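Local structure of putative peptidase (Bacteroides fragilis, 5DYN) at residues S226-T230 with E231-V235; V40-A43 with L44-C47; S236-A239 with D240-W243. The protein probably acts as a clostripain-family cysteine protease that activates the B. fragilis toxin, this chain being the C-terminal part of the whole protein. One frame throughout, in Å; residues are numbered along the deposited sequence.

Contact 1 (S226-T230 with E231-V235); sequences SYQQT and EWYKV. With NA (sodium ion), chain G.
Thr-230 is the N-cap of helix 231-236, just after a type I beta turn from Tyr-227 to Thr-230, and its hydroxyl receives an amide of the first helical turn. The capping bond runs from Tyr-233 N to Thr-230 OG1 (3.2 Å, with 150° at the hydrogen). A chi1 of 66° places OG1 between the backbone N and the carbonyl carbon, where the same oxygen can also look back at the turn: Thr-230 OG1 donates to Tyr-227 O (2.8 Å) in the carbonyl plane. Tyr-227 O is thus gripped twice, since Thr-230 N reaches it as well, at 3.2 Å.

The Tyr-233 side chain lies back across the turn. Gln-228 CA sits over one face of its ring, 3.6 Å from the centroid, which makes a CH-pi contact. The extended Gln-228 side chain then runs alongside the ring in the same direction, and NE2 donates to Tyr-233 OH (3.0 Å), with that oxygen tilted 23° out of the amide plane. Tyr-233 CD1 also packs against Tyr-227 CD2 at 4.1 Å.

Tyr-227 and Trp-232 lie side by side, and their polar ends meet one sodium ion at 2.8 Å from Tyr-227 OH and 2.6 Å from Trp-232 NE1. The ion is in the plane of both rings, at their edges. Because an indole N carries a hydrogen, it is an unusual ligand for a cation. Thr-213 and Trp-238 complete the site.

Around this joint, Trp-232 packs on Val-38 and Glu-39 of helix 38-43 and on Leu-122, Ala-123 and Thr-126 of helix 119-127. Tyr-227 meets Trp-122 of the other protein chain edge-to-face, so the turn between helices 221-227 and 231-236 lies beside that second chain of the assembly.

Contact 2 (V40-A43 with L44-C47); sequences VAYA and LRDC
Arg-45 turns back from the chain that leaves helix 38-43 and lays its whole length against Tyr-42. Its CB stands near the carbonyl oxygens of both Ala-41 and Tyr-42. A chi1 of 71° then folds CG back over the backbone, with Arg-45 CG only 3.3 Å from Tyr-42 O, and the chain runs extended from there to NE. CD lies over the face of the Tyr-42 ring, 4.0 Å from its centroid, as a CH-pi contact. Further out, NE passes above the CE1 and CZ side of the ring and forms a salt bridge with Glu-120. The guanidinium follows the ring closely, with planes 11° apart and centres 3.8 Å apart, a stacked cation-pi pair in which Tyr-42 CZ lies under the middle of the group. At the tip, Arg-45 NH1 donates to Tyr-42 O (2.8 Å, 158° at the hydrogen), which lies in the guanidinium plane; one flat group thus uses its face for the ring and its edge for the carbonyl, which should fix its rotation.

Tyr-42 O has a second donor, Arg-45 N at 3.3 Å, arriving from the opposite face of the carbonyl plane. One residue earlier, Leu-44 N donates to Val-40 O (3.0 Å), and the two side chains run alongside each other, Leu-44 CD1 being 4.0 Å from Val-40 CG1. Leu-44 continues inward to Leu-28 and Phe-30 of strand 25-31, while Asp-46 OD2 bonds to His-16.

The arrangement is a helix C-terminus within a beta-alpha-beta crossover: helix 38-43 links the adjacent parallel strands 25-31 and 50-53 of the central sheet.

Contact 3 (S236-A239 with D240-W243); sequences SGWA and DTGW. With NA (sodium ion), chain G.
The Trp-238 ring meets segment 240-243 and the sodium ion at its edges. The ion lies in the indole plane, 3.0 Å from Trp-238 NE1; Thr-241 OG1 comes to the benzo edge near that plane, 3.4 Å from Trp-238 CE3. Trp-243 CD1 also stands at this edge, 4.4 Å from Trp-238 CZ3. The Trp-243 ring lies nearly parallel to that of Phe-140, and its NE1 is satisfied by Gln-138 O. Tyr-227 meets Trp-238 edge-to-face.

The backbone carrying these rings turns tightly. Gly-237 leaves helix 231-236 with a positive phi of 107°, a conformation that glycine adopts readily, and the chain then enters a 3-10 turn. Two successive bonds between residues three apart define it: Asp-240 N donates to Gly-237 O (3.0 Å) and Thr-241 N to Trp-238 O (3.1 Å). In neither case does the amide follow a lone pair; each stands well above its carbonyl plane.

Trp-238 O takes a second donor from Thr-241, the side-chain hydroxyl. With chi1 at 62°, this group folds back over its own backbone, and Thr-241 OG1 donates to Trp-238 O at 2.6 Å, tilted 16° from the carbonyl plane. Two donors thus grip Trp-238 O, which is consistent with OG1 sitting beside the benzo edge. The other branch, Thr-241 CG2, lies 3.5 Å from Gly-237 O. Trp-243 N adds a weak bond to Thr-241 OG1. Beyond the two segments, Trp-238 packs on Leu-130 of helix 130-133, on Ile-134 and on Pro-216.

How the contacts relate
All three contacts sit at helix ends. Contact 3 is mostly buried although its centre lies farthest from that of the chain, about 20 Å against 16 Å for contact 1 and 12 Å for contact 2; contacts 1 and 2 each mix buried residues with exposed ones. Contact 1 holds the start and body of helix 231-236, contact 3 the chain that leaves it, and Tyr-233 CD1 touches Trp-238 CB at 3.5 Å. Contact 2 relies chiefly on an arginine-tyrosine stack, whereas contacts 1 and 3 rest on threonine hydroxyls and rings at the shared sodium ion. Val-235 and Trp-232 of contact 1 pack on Tyr-42; contacts 2 and 3 do not touch.

Contact 1 (S226-T230 with E231-V235)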
loop_
_atom_site.group_PDB
_atom_site.type_symbol
_atom_site.label_atom_id
_atom_site.label_comp_id
_atom_site.label_asym_id
_atom_site.label_seq_id
_atom_site.Cartn_x
_atom_site.Cartn_y
_atom_site.Cartn_z
ATOM N N SER B 226 5.583 -19.903 4.907
ATOM C CA SER B 226 5.477 -18.940 3.812
ATOM C C SER B 226 6.243 -17.654 4.103
ATOM O O SER B 226 6.796 -17.036 3.199
ATOM C CB SER B 226 4.012 -18.604 3.536
ATOM O OG SER B 226 3.278 -19.758 3.177
ATOM N N TYR B 227 6.269 -17.258 5.371
ATOM C CA TYR B 227 6.938 -16.028 5.777
ATOM C C TYR B 227 8.446 -16.124 5.572
ATOM O O TYR B 227 9.128 -15.108 5.442
ATOM C CB TYR B 227 6.622 -15.709 7.240
ATOM C CG TYR B 227 7.007 -14.311 7.670
ATOM C CD1 TYR B 227 6.470 -13.200 7.037
ATOM C CD2 TYR B 227 7.894 -14.102 8.719
ATOM C CE1 TYR B 227 6.810 -11.922 7.425
ATOM C CE2 TYR B 227 8.241 -12.823 9.118
ATOM C CZ TYR B 227 7.694 -11.736 8.465
ATOM O OH TYR B 227 8.024 -10.455 8.850
ATOM N N GLN B 228 8.965 -17.347 5.532
ATOM C CA GLN B 228 10.388 -17.556 5.289
ATOM C C GLN B 228 10.769 -17.242 3.843
ATOM O O GLN B 228 11.945 -17.264 3.484
ATOM C CB GLN B 228 10.785 -18.992 5.628
ATOM C CG GLN B 228 10.427 -19.408 7.039
ATOM C CD GLN B 228 10.945 -20.790 7.381
ATOM O OE1 GLN B 228 10.193 -21.762 7.389
ATOM N NE2 GLN B 228 12.238 -20.882 7.670
ATOM N N GLN B 229 9.767 -16.947 3.017
ATOM C CA GLN B 229 9.995 -16.624 1.615
ATOM C C GLN B 229 10.159 -15.126 1.402
ATOM O O GLN B 229 10.693 -14.694 0.381
ATOM C CB GLN B 229 8.847 -17.149 0.751
ATOM C CG GLN B 229 8.563 -18.625 0.946
ATOM C CD GLN B 229 7.376 -19.104 0.135
ATOM O OE1 GLN B 229 6.755 -18.329 -0.593
ATOM N NE2 GLN B 229 7.055 -20.387 0.255
ATOM N N THR B 230 9.696 -14.331 2.361
ATOM C CA THR B 230 9.831 -12.883 2.254
ATOM C C THR B 230 11.294 -12.485 2.413
ATOM O O THR B 230 12.049 -13.143 3.129
ATOM C CB THR B 230 8.972 -12.143 3.303
ATOM O OG1 THR B 230 9.471 -12.412 4.618
ATOM C CG2 THR B 230 7.531 -12.591 3.222
ATOM N N GLU B 231 11.699 -11.418 1.733
ATOM C CA GLU B 231 13.072 -10.938 1.825
ATOM C C GLU B 231 13.324 -10.267 3.173
ATOM O O GLU B 231 14.451 -10.244 3.668
ATOM C CB GLU B 231 13.380 -9.971 0.681
ATOM C CG GLU B 231 13.101 -10.537 -0.706
ATOM C CD GLU B 231 13.911 -11.785 -1.009
ATOM O OE1 GLU B 231 15.027 -11.924 -0.467
ATOM O OE2 GLU B 231 13.429 -12.630 -1.792
ATOM N N TRP B 232 12.266 -9.720 3.765
ATOM C CA TRP B 232 12.380 -9.094 5.076
ATOM C C TRP B 232 12.753 -10.128 6.130
ATOM O O TRP B 232 13.581 -9.866 6.993
ATOM C CB TRP B 232 11.080 -8.389 5.462
ATOM C CG TRP B 232 11.056 -7.935 6.889
ATOM C CD1 TRP B 232 10.412 -8.540 7.930
ATOM C CD2 TRP B 232 11.713 -6.786 7.438
ATOM N NE1 TRP B 232 10.621 -7.836 9.090
ATOM C CE2 TRP B 232 11.416 -6.754 8.818
ATOM C CE3 TRP B 232 12.520 -5.778 6.898
ATOM C CZ2 TRP B 232 11.899 -5.756 9.664
ATOM C CZ3 TRP B 232 12.998 -4.787 7.741
ATOM C CH2 TRP B 232 12.686 -4.784 9.109
ATOM N N TYR B 233 12.144 -11.305 6.046
ATOM C CA TYR B 233 12.459 -12.408 6.949
ATOM C C TYR B 233 13.956 -12.707 6.975
ATOM O O TYR B 233 14.544 -12.889 8.041
ATOM C CB TYR B 233 11.683 -13.665 6.541
ATOM C CG TYR B 233 12.207 -14.949 7.149
ATOM C CD1 TYR B 233 11.761 -15.389 8.389
ATOM C CD2 TYR B 233 13.146 -15.727 6.478
ATOM C CE1 TYR B 233 12.237 -16.561 8.946
ATOM C CE2 TYR B 233 13.631 -16.897 7.026
ATOM C CZ TYR B 233 13.173 -17.310 8.258
ATOM O OH TYR B 233 13.655 -18.477 8.801
ATOM N N LYS B 234 14.562 -12.752 5.794
ATOM C CA LYS B 234 15.968 -13.126 5.654
ATOM C C LYS B 234 16.918 -12.120 6.309
ATOM O O LYS B 234 18.018 -12.483 6.729
ATOM C CB LYS B 234 16.313 -13.289 4.170
ATOM C CG LYS B 234 15.503 -14.379 3.475
ATOM C CD LYS B 234 15.602 -14.293 1.960
ATOM C CE LYS B 234 14.671 -15.301 1.292
ATOM N NZ LYS B 234 14.527 -15.050 -0.173
ATOM N N VAL B 235 16.490 -10.865 6.411
ATOM C CA VAL B 235 17.361 -9.807 6.917
ATOM C C VAL B 235 16.897 -9.209 8.245
ATOM O O VAL B 235 17.603 -8.399 8.839
ATOM C CB VAL B 235 17.499 -8.657 5.890
ATOM C CG1 VAL B 235 18.197 -9.146 4.631
ATOM C CG2 VAL B 235 16.133 -8.069 5.558
HETATM NA NA NA G . 8.895 -8.772 10.859
#

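Contact 2 (V40-A43 with L44-C47)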
loop_
_atom_site.group_PDB
_atom_site.type_symbol
_atom_site.label_atom_id
_atom_site.label_comp_id
_atom_site.label_asym_id
_atom_site.label_seq_id
_atom_site.Cartn_x
_atom_site.Cartn_y
_atom_site.Cartn_z
ATOM N N VAL B 40 6.387 -5.474 2.700
ATOM C CA VAL B 40 6.121 -4.921 1.378
ATOM C C VAL B 40 7.043 -3.735 1.124
ATOM O O VAL B 40 7.604 -3.592 0.035
ATOM C CB VAL B 40 4.653 -4.489 1.234
ATOM C CG1 VAL B 40 4.402 -3.893 -0.144
ATOM C CG2 VAL B 40 3.733 -5.677 1.487
ATOM N N ALA B 41 7.202 -2.897 2.142
ATOM C CA ALA B 41 8.108 -1.758 2.070
ATOM C C ALA B 41 9.527 -2.206 1.745
ATOM O O ALA B 41 10.185 -1.623 0.884
ATOM C CB ALA B 41 8.087 -0.980 3.375
ATOM N N TYR B 42 9.996 -3.248 2.423
ATOM C CA TYR B 42 11.352 -3.727 2.190
ATOM C C TYR B 42 11.479 -4.360 0.812
ATOM O O TYR B 42 12.458 -4.130 0.110
ATOM C CB TYR B 42 11.787 -4.729 3.265
ATOM C CG TYR B 42 13.241 -5.133 3.126
ATOM C CD1 TYR B 42 14.251 -4.375 3.706
ATOM C CD2 TYR B 42 13.605 -6.259 2.398
ATOM C CE1 TYR B 42 15.582 -4.733 3.571
ATOM C CE2 TYR B 42 14.932 -6.621 2.256
ATOM C CZ TYR B 42 15.917 -5.855 2.843
ATOM O OH TYR B 42 17.239 -6.217 2.703
ATOM N N ALA B 43 10.493 -5.162 0.427
ATOM C CA ALA B 43 10.541 -5.848 -0.859
ATOM C C ALA B 43 10.554 -4.863 -2.030
ATOM O O ALA B 43 11.092 -5.166 -3.095
ATOM C CB ALA B 43 9.370 -6.809 -0.993
ATOM N N LEU B 44 9.972 -3.683 -1.827
ATOM C CA LEU B 44 9.860 -2.698 -2.899
ATOM C C LEU B 44 10.714 -1.459 -2.646
ATOM O O LEU B 44 10.488 -0.415 -3.258
ATOM C CB LEU B 44 8.398 -2.276 -3.088
ATOM C CG LEU B 44 7.386 -3.371 -3.439
ATOM C CD1 LEU B 44 6.006 -2.775 -3.677
ATOM C CD2 LEU B 44 7.846 -4.168 -4.648
ATOM N N ARG B 45 11.694 -1.576 -1.755
ATOM C CA ARG B 45 12.509 -0.428 -1.362
ATOM C C ARG B 45 13.318 0.135 -2.533
ATOM O O ARG B 45 13.683 1.311 -2.536
ATOM C CB ARG B 45 13.447 -0.808 -0.210
ATOM C CG ARG B 45 14.573 -1.747 -0.614
ATOM C CD ARG B 45 15.216 -2.406 0.591
ATOM N NE ARG B 45 16.335 -3.264 0.213
ATOM C CZ ARG B 45 16.204 -4.479 -0.309
ATOM N NH1 ARG B 45 14.998 -4.988 -0.520
ATOM N NH2 ARG B 45 17.280 -5.188 -0.620
ATOM N N ASP B 46 13.581 -0.706 -3.527
ATOM C CA ASP B 46 14.403 -0.318 -4.669
ATOM C C ASP B 46 13.567 0.188 -5.840
ATOM O O ASP B 46 14.106 0.511 -6.898
ATOM C CB ASP B 46 15.264 -1.499 -5.123
ATOM C CG ASP B 46 14.438 -2.725 -5.472
ATOM O OD1 ASP B 46 13.449 -3.003 -4.761
ATOM O OD2 ASP B 46 14.777 -3.412 -6.459
ATOM N N CYS B 47 12.253 0.261 -5.646
ATOM C CA CYS B 47 11.344 0.665 -6.716
ATOM C C CYS B 47 10.957 2.130 -6.627
ATOM O O CYS B 47 10.515 2.725 -7.608
ATOM C CB CYS B 47 10.084 -0.193 -6.696
ATOM S SG CYS B 47 10.386 -1.910 -7.108
#

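Contact 3 (S236-A239 with D240-W243)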
loop_
_atom_site.group_PDB
_atom_site.type_symbol
_atom_site.label_atom_id
_atom_site.label_comp_id
_atom_site.label_asym_id
_atom_site.label_seq_id
_atom_site.Cartn_x
_atom_site.Cartn_y
_atom_site.Cartn_z
ATOM N N SER B 236 15.716 -9.606 8.710
ATOM C CA SER B 236 15.142 -9.009 9.914
ATOM C C SER B 236 15.681 -9.627 11.197
ATOM O O SER B 236 15.596 -9.018 12.263
ATOM C CB SER B 236 13.622 -9.138 9.904
ATOM O OG SER B 236 13.236 -10.498 9.799
ATOM N N GLY B 237 16.213 -10.841 11.097
ATOM C CA GLY B 237 16.716 -11.549 12.259
ATOM C C GLY B 237 15.808 -12.690 12.683
ATOM O O GLY B 237 16.143 -13.453 13.592
ATOM N N TRP B 238 14.656 -12.801 12.027
ATOM C CA TRP B 238 13.686 -13.850 12.332
ATOM C C TRP B 238 14.277 -15.247 12.175
ATOM O O TRP B 238 13.922 -16.160 12.921
ATOM C CB TRP B 238 12.445 -13.717 11.441
ATOM C CG TRP B 238 11.376 -12.840 12.019
ATOM C CD1 TRP B 238 10.928 -11.652 11.517
ATOM C CD2 TRP B 238 10.620 -13.080 13.212
ATOM N NE1 TRP B 238 9.940 -11.141 12.320
ATOM C CE2 TRP B 238 9.732 -11.997 13.369
ATOM C CE3 TRP B 238 10.607 -14.107 14.161
ATOM C CZ2 TRP B 238 8.841 -11.911 14.440
ATOM C CZ3 TRP B 238 9.722 -14.021 15.222
ATOM C CH2 TRP B 238 8.853 -12.928 15.354
ATOM N N ALA B 239 15.178 -15.407 11.207
ATOM C CA ALA B 239 15.817 -16.699 10.951
ATOM C C ALA B 239 16.629 -17.178 12.153
ATOM O O ALA B 239 16.828 -18.377 12.341
ATOM C CB ALA B 239 16.708 -16.616 9.717
ATOM N N ASP B 240 17.087 -16.234 12.967
ATOM C CA ASP B 240 17.919 -16.553 14.119
ATOM C C ASP B 240 17.138 -16.572 15.432
ATOM O O ASP B 240 17.729 -16.686 16.504
ATOM C CB ASP B 240 19.077 -15.559 14.218
ATOM C CG ASP B 240 19.983 -15.600 13.004
ATOM O OD1 ASP B 240 20.238 -16.708 12.485
ATOM O OD2 ASP B 240 20.438 -14.522 12.563
ATOM N N THR B 241 15.814 -16.450 15.353
ATOM C CA THR B 241 14.978 -16.561 16.547
ATOM C C THR B 241 14.688 -18.027 16.848
ATOM O O THR B 241 14.932 -18.899 16.017
ATOM C CB THR B 241 13.637 -15.804 16.401
ATOM O OG1 THR B 241 12.872 -16.374 15.332
ATOM C CG2 THR B 241 13.869 -14.325 16.129
ATOM N N GLY B 242 14.159 -18.294 18.038
ATOM C CA GLY B 242 13.804 -19.648 18.426
ATOM C C GLY B 242 12.672 -20.223 17.594
ATOM O O GLY B 242 12.458 -21.435 17.576
ATOM N N TRP B 243 11.945 -19.348 16.906
ATOM C CA TRP B 243 10.840 -19.768 16.052
ATOM C C TRP B 243 11.317 -20.465 14.784
ATOM O O TRP B 243 10.597 -21.286 14.218
ATOM C CB TRP B 243 9.968 -18.565 15.677
ATOM C CG TRP B 243 8.791 -18.374 16.575
ATOM C CD1 TRP B 243 8.725 -17.587 17.688
ATOM C CD2 TRP B 243 7.504 -18.989 16.441
ATOM N NE1 TRP B 243 7.478 -17.674 18.254
ATOM C CE2 TRP B 243 6.709 -18.527 17.508
ATOM C CE3 TRP B 243 6.948 -19.886 15.524
ATOM C CZ2 TRP B 243 5.387 -18.930 17.682
ATOM C CZ3 TRP B 243 5.635 -20.284 15.698
ATOM C CH2 TRP B 243 4.871 -19.808 16.768
HETATM NA NA NA G . 8.895 -8.772 10.859
#